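Cell division inhibitor SulA (Pseudomonas aeruginosa, PDB 1OFU) probably inhibits cell division during the SOS response by binding the division protein FtsZ and preventing its polymerisation into the Z ring. Local coordinates at residues W90-R99 / A111-G119. Residues are numbered along the deposited sequence; the frame is centred on the assembly and turned at random.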
ATOM      1  N   TRP D  90       7.172  -9.975 -16.590  1.00 35.44           N
ATOM      2  CA  TRP D  90       7.604  -8.711 -17.174  1.00 37.94           C
ATOM      3  C   TRP D  90       7.878  -9.018 -18.635  1.00 37.89           C
ATOM      4  O   TRP D  90       8.984  -8.819 -19.129  1.00 39.10           O
ATOM      5  CB  TRP D  90       8.878  -8.201 -16.494  1.00 36.47           C
ATOM      6  CG  TRP D  90       8.613  -7.397 -15.264  1.00 41.05           C
ATOM      7  CD1 TRP D  90       8.461  -6.037 -15.179  1.00 38.58           C
ATOM      8  CD2 TRP D  90       8.423  -7.905 -13.940  1.00 38.83           C
ATOM      9  NE1 TRP D  90       8.188  -5.670 -13.879  1.00 40.25           N
ATOM     10  CE2 TRP D  90       8.160  -6.796 -13.098  1.00 41.01           C
ATOM     11  CE3 TRP D  90       8.452  -9.189 -13.381  1.00 36.39           C
ATOM     12  CZ2 TRP D  90       7.927  -6.935 -11.728  1.00 41.29           C
ATOM     13  CZ3 TRP D  90       8.222  -9.327 -12.019  1.00 34.29           C
ATOM     14  CH2 TRP D  90       7.964  -8.205 -11.206  1.00 41.41           C
ATOM     15  N   LEU D  91       6.850  -9.516 -19.315  1.00 43.42           N
ATOM     16  CA  LEU D  91       6.957  -9.889 -20.721  1.00 46.07           C
ATOM     17  C   LEU D  91       6.465  -8.842 -21.724  1.00 48.45           C
ATOM     18  O   LEU D  91       5.377  -8.291 -21.591  1.00 50.53           O
ATOM     19  CB  LEU D  91       6.209 -11.203 -20.945  1.00 46.48           C
ATOM     20  CG  LEU D  91       6.756 -12.389 -20.147  1.00 49.10           C
ATOM     21  CD1 LEU D  91       5.825 -13.589 -20.277  1.00 51.05           C
ATOM     22  CD2 LEU D  91       8.154 -12.723 -20.642  1.00 49.09           C
ATOM     23  N   GLU D  92       7.289  -8.585 -22.730  1.00 51.81           N
ATOM     24  CA  GLU D  92       6.971  -7.639 -23.787  1.00 58.77           C
ATOM     25  C   GLU D  92       7.977  -7.854 -24.914  1.00 61.21           C
ATOM     26  O   GLU D  92       9.187  -7.727 -24.716  1.00 60.99           O
ATOM     27  CB  GLU D  92       7.039  -6.196 -23.270  1.00 61.82           C
ATOM     28  CG  GLU D  92       8.395  -5.776 -22.728  1.00 72.96           C
ATOM     29  CD  GLU D  92       8.359  -4.412 -22.057  1.00 78.77           C
ATOM     30  OE1 GLU D  92       7.604  -4.252 -21.073  1.00 81.39           O
ATOM     31  OE2 GLU D  92       9.087  -3.500 -22.508  1.00 82.08           O
ATOM     32  N   PRO D  93       7.486  -8.189 -26.117  1.00 63.25           N
ATOM     33  CA  PRO D  93       6.066  -8.365 -26.444  1.00 63.19           C
ATOM     34  C   PRO D  93       5.419  -9.598 -25.823  1.00 63.14           C
ATOM     35  O   PRO D  93       6.098 -10.543 -25.409  1.00 61.87           O
ATOM     36  CB  PRO D  93       6.066  -8.453 -27.972  1.00 63.70           C
ATOM     37  CG  PRO D  93       7.343  -7.762 -28.373  1.00 66.65           C
ATOM     38  CD  PRO D  93       8.307  -8.258 -27.335  1.00 64.88           C
ATOM     39  N   LEU D  94       4.092  -9.570 -25.772  1.00 59.77           N
ATOM     40  CA  LEU D  94       3.307 -10.672 -25.250  1.00 60.22           C
ATOM     41  C   LEU D  94       2.163 -10.848 -26.242  1.00 61.61           C
ATOM     42  O   LEU D  94       1.342  -9.949 -26.413  1.00 63.65           O
ATOM     43  CB  LEU D  94       2.764 -10.338 -23.858  1.00 60.37           C
ATOM     44  CG  LEU D  94       2.141 -11.518 -23.109  1.00 60.80           C
ATOM     45  CD1 LEU D  94       3.199 -12.585 -22.887  1.00 63.05           C
ATOM     46  CD2 LEU D  94       1.580 -11.054 -21.778  1.00 59.84           C
ATOM     47  N   SER D  95       2.124 -11.998 -26.907  1.00 60.47           N
ATOM     48  CA  SER D  95       1.092 -12.270 -27.901  1.00 60.37           C
ATOM     49  C   SER D  95      -0.210 -12.736 -27.273  1.00 60.64           C
ATOM     50  O   SER D  95      -0.235 -13.171 -26.120  1.00 61.28           O
ATOM     51  CB  SER D  95       1.574 -13.333 -28.889  1.00 60.25           C
ATOM     52  OG  SER D  95       1.633 -14.602 -28.265  1.00 62.83           O
ATOM     53  N   ARG D  96      -1.289 -12.644 -28.045  1.00 61.74           N
ATOM     54  CA  ARG D  96      -2.604 -13.059 -27.577  1.00 62.44           C
ATOM     55  C   ARG D  96      -2.531 -14.523 -27.157  1.00 61.32           C
ATOM     56  O   ARG D  96      -3.205 -14.942 -26.217  1.00 60.91           O
ATOM     57  CB  ARG D  96      -3.639 -12.858 -28.689  1.00 65.20           C
ATOM     58  CG  ARG D  96      -5.065 -13.216 -28.303  1.00 72.45           C
ATOM     59  CD  ARG D  96      -6.087 -12.534 -29.216  1.00 79.05           C
ATOM     60  NE  ARG D  96      -5.813 -12.746 -30.637  1.00 84.63           N
ATOM     61  CZ  ARG D  96      -6.564 -12.265 -31.626  1.00 87.29           C
ATOM     62  NH1 ARG D  96      -6.236 -12.506 -32.890  1.00 88.11           N
ATOM     63  NH2 ARG D  96      -7.648 -11.545 -31.356  1.00 86.73           N
ATOM     64  N   ALA D  97      -1.694 -15.289 -27.852  1.00 60.92           N
ATOM     65  CA  ALA D  97      -1.505 -16.705 -27.544  1.00 60.80           C
ATOM     66  C   ALA D  97      -0.854 -16.842 -26.170  1.00 59.23           C
ATOM     67  O   ALA D  97      -1.342 -17.577 -25.308  1.00 59.81           O
ATOM     68  CB  ALA D  97      -0.628 -17.359 -28.603  1.00 59.18           C
ATOM     69  N   ALA D  98       0.251 -16.127 -25.971  1.00 58.84           N
ATOM     70  CA  ALA D  98       0.965 -16.154 -24.699  1.00 55.62           C
ATOM     71  C   ALA D  98       0.023 -15.770 -23.559  1.00 56.01           C
ATOM     72  O   ALA D  98       0.053 -16.381 -22.488  1.00 56.89           O
ATOM     73  CB  ALA D  98       2.153 -15.202 -24.748  1.00 57.04           C
ATOM     74  N   ARG D  99      -0.814 -14.762 -23.792  1.00 54.36           N
ATOM     75  CA  ARG D  99      -1.774 -14.313 -22.784  1.00 54.40           C
ATOM     76  C   ARG D  99      -2.759 -15.427 -22.460  1.00 52.87           C
ATOM     77  O   ARG D  99      -3.157 -15.609 -21.307  1.00 48.20           O
ATOM     78  CB  ARG D  99      -2.558 -13.094 -23.276  1.00 52.61           C
ATOM     79  CG  ARG D  99      -1.813 -11.782 -23.212  1.00 57.63           C
ATOM     80  CD  ARG D  99      -2.765 -10.619 -23.472  1.00 60.65           C
ATOM     81  NE  ARG D  99      -2.140  -9.325 -23.205  1.00 69.59           N
ATOM     82  CZ  ARG D  99      -1.111  -8.836 -23.889  1.00 70.78           C
ATOM     83  NH1 ARG D  99      -0.604  -7.653 -23.575  1.00 71.80           N
ATOM     84  NH2 ARG D  99      -0.594  -9.528 -24.895  1.00 75.67           N
ATOM     85  N   ALA D 111      -4.833 -19.230  -9.439  1.00 45.50           N
ATOM     86  CA  ALA D 111      -3.995 -18.083  -9.114  1.00 45.89           C
ATOM     87  C   ALA D 111      -4.150 -16.946 -10.119  1.00 46.89           C
ATOM     88  O   ALA D 111      -4.828 -17.088 -11.137  1.00 48.26           O
ATOM     89  CB  ALA D 111      -2.545 -18.525  -9.051  1.00 39.34           C
ATOM     90  N   GLN D 112      -3.497 -15.823  -9.831  1.00 47.04           N
ATOM     91  CA  GLN D 112      -3.566 -14.658 -10.703  1.00 44.08           C
ATOM     92  C   GLN D 112      -2.291 -14.439 -11.497  1.00 43.11           C
ATOM     93  O   GLN D 112      -1.189 -14.492 -10.957  1.00 41.76           O
ATOM     94  CB  GLN D 112      -3.857 -13.397  -9.887  1.00 43.57           C
ATOM     95  CG  GLN D 112      -5.247 -13.328  -9.275  1.00 45.41           C
ATOM     96  CD  GLN D 112      -6.353 -13.480 -10.307  1.00 46.79           C
ATOM     97  OE1 GLN D 112      -6.223 -13.038 -11.453  1.00 44.31           O
ATOM     98  NE2 GLN D 112      -7.457 -14.093  -9.898  1.00 44.29           N
ATOM     99  N   SER D 113      -2.447 -14.200 -12.792  1.00 40.61           N
ATOM    100  CA  SER D 113      -1.301 -13.931 -13.644  1.00 40.19           C
ATOM    101  C   SER D 113      -1.290 -12.416 -13.882  1.00 43.14           C
ATOM    102  O   SER D 113      -2.283 -11.841 -14.334  1.00 44.57           O
ATOM    103  CB  SER D 113      -1.435 -14.678 -14.971  1.00 37.24           C
ATOM    104  OG  SER D 113      -0.448 -14.251 -15.891  1.00 35.67           O
ATOM    105  N   LEU D 114      -0.177 -11.769 -13.554  1.00 41.09           N
ATOM    106  CA  LEU D 114      -0.052 -10.329 -13.733  1.00 37.25           C
ATOM    107  C   LEU D 114       1.204 -10.009 -14.519  1.00 39.15           C
ATOM    108  O   LEU D 114       2.315 -10.329 -14.090  1.00 37.62           O
ATOM    109  CB  LEU D 114       0.001  -9.618 -12.373  1.00 35.03           C
ATOM    110  CG  LEU D 114       0.298  -8.107 -12.370  1.00 41.09           C
ATOM    111  CD1 LEU D 114      -0.827  -7.343 -13.067  1.00 39.44           C
ATOM    112  CD2 LEU D 114       0.452  -7.620 -10.934  1.00 38.94           C
ATOM    113  N   ASN D 115       1.033  -9.391 -15.683  1.00 34.74           N
ATOM    114  CA  ASN D 115       2.183  -9.021 -16.475  1.00 34.50           C
ATOM    115  C   ASN D 115       2.383  -7.527 -16.334  1.00 37.09           C
ATOM    116  O   ASN D 115       1.418  -6.755 -16.332  1.00 34.27           O
ATOM    117  CB  ASN D 115       1.997  -9.369 -17.948  1.00 31.90           C
ATOM    118  CG  ASN D 115       3.303  -9.307 -18.713  1.00 34.24           C
ATOM    119  OD1 ASN D 115       4.264  -9.985 -18.356  1.00 34.60           O
ATOM    120  ND2 ASN D 115       3.352  -8.489 -19.762  1.00 34.69           N
ATOM    121  N   ILE D 116       3.641  -7.125 -16.211  1.00 31.63           N
ATOM    122  CA  ILE D 116       3.976  -5.727 -16.060  1.00 37.16           C
ATOM    123  C   ILE D 116       4.881  -5.268 -17.190  1.00 39.64           C
ATOM    124  O   ILE D 116       5.805  -5.973 -17.588  1.00 41.30           O
ATOM    125  CB  ILE D 116       4.642  -5.487 -14.684  1.00 36.92           C
ATOM    126  CG1 ILE D 116       3.617  -5.806 -13.590  1.00 36.53           C
ATOM    127  CG2 ILE D 116       5.164  -4.041 -14.572  1.00 27.98           C
ATOM    128  CD1 ILE D 116       4.138  -5.675 -12.183  1.00 42.28           C
ATOM    129  N   ARG D 117       4.588  -4.084 -17.714  1.00 44.60           N
ATOM    130  CA  ARG D 117       5.354  -3.495 -18.803  1.00 46.05           C
ATOM    131  C   ARG D 117       5.796  -2.104 -18.387  1.00 46.86           C
ATOM    132  O   ARG D 117       4.970  -1.275 -18.010  1.00 45.60           O
ATOM    133  CB  ARG D 117       4.491  -3.385 -20.054  1.00 48.26           C
ATOM    134  CG  ARG D 117       4.007  -4.709 -20.602  1.00 55.24           C
ATOM    135  CD  ARG D 117       2.800  -4.500 -21.506  1.00 66.95           C
ATOM    136  NE  ARG D 117       2.999  -3.413 -22.460  1.00 73.04           N
ATOM    137  CZ  ARG D 117       2.111  -3.053 -23.384  1.00 79.21           C
ATOM    138  NH1 ARG D 117       2.378  -2.047 -24.206  1.00 82.29           N
ATOM    139  NH2 ARG D 117       0.958  -3.702 -23.491  1.00 80.18           N
ATOM    140  N   LEU D 118       7.097  -1.856 -18.453  1.00 50.90           N
ATOM    141  CA  LEU D 118       7.650  -0.555 -18.096  1.00 55.55           C
ATOM    142  C   LEU D 118       8.198   0.110 -19.361  1.00 59.74           C
ATOM    143  O   LEU D 118       8.487  -0.572 -20.347  1.00 62.75           O
ATOM    144  CB  LEU D 118       8.768  -0.728 -17.065  1.00 53.77           C
ATOM    145  CG  LEU D 118       8.387  -1.503 -15.800  1.00 53.61           C
ATOM    146  CD1 LEU D 118       9.591  -1.609 -14.879  1.00 50.43           C
ATOM    147  CD2 LEU D 118       7.234  -0.796 -15.089  1.00 58.27           C
ATOM    148  N   GLY D 119       8.337   1.433 -19.337  1.00 62.19           N
ATOM    149  CA  GLY D 119       8.854   2.131 -20.502  1.00 65.69           C
ATOM    150  C   GLY D 119       8.483   3.602 -20.558  1.00 68.84           C
ATOM    151  O   GLY D 119       7.875   4.101 -19.592  1.00 70.24           O
ATOM    152  OXT GLY D 119       8.802   4.268 -21.570  1.00 72.06           O
TER
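A bidentate side-chain-to-backbone contact joins N115, on strand 112-118, to L91 in the loop that follows strand 84-89 and leads into helix 96-109. L91 N gives a hydrogen bond to N115 OD1 at 2.8 Å, and N115 ND2 returns one to L91 O at 2.7 Å. Both run nearly straight, lie in the carbonyl planes and use lone pairs, so the amide docks edge-on, its C=O and N-H pairing with the N-H and C=O of the same residue, which fixes its rotation. With CG anti to the backbone N (chi1 -166°), the N115 side chain reaches out to the loop; N115 ND2 also hydrogen-bonds to the E6 carboxylate on strand 4-10, and L94 CD2 lies 3.7 Å from N115 ND2. Strand 84-89, helix 96-109 and strand 112-118 form a beta-alpha-beta unit of the parallel sheet, and the contact ties the start of its crossover to the last strand, which lies between strands 84-89 and 4-10. At the next strand position I116 lies alongside W90: its CB sits over one face of the indole, 4.0 Å from the centroid of the five-membered ring, a CH-pi contact. I116 CG2 approaches W90 NE1 at 3.5 Å, and this buried N-H has no polar partner in the model. W90 CA also makes a CA-H...O contact with I116 O at 3.3 Å. Nearer the C-terminus, E92 OE1 touches the aliphatic base of R117, 3.4 Å from R117 CB, but the two charged groups do not meet. R117 NH2 and R99 NH1 lie 4.2 Å apart, both salt-bridged to E6 OE1, whose negative charge probably offsets their proximity, while L94 CD2 covers one face of the R99 guanidinium.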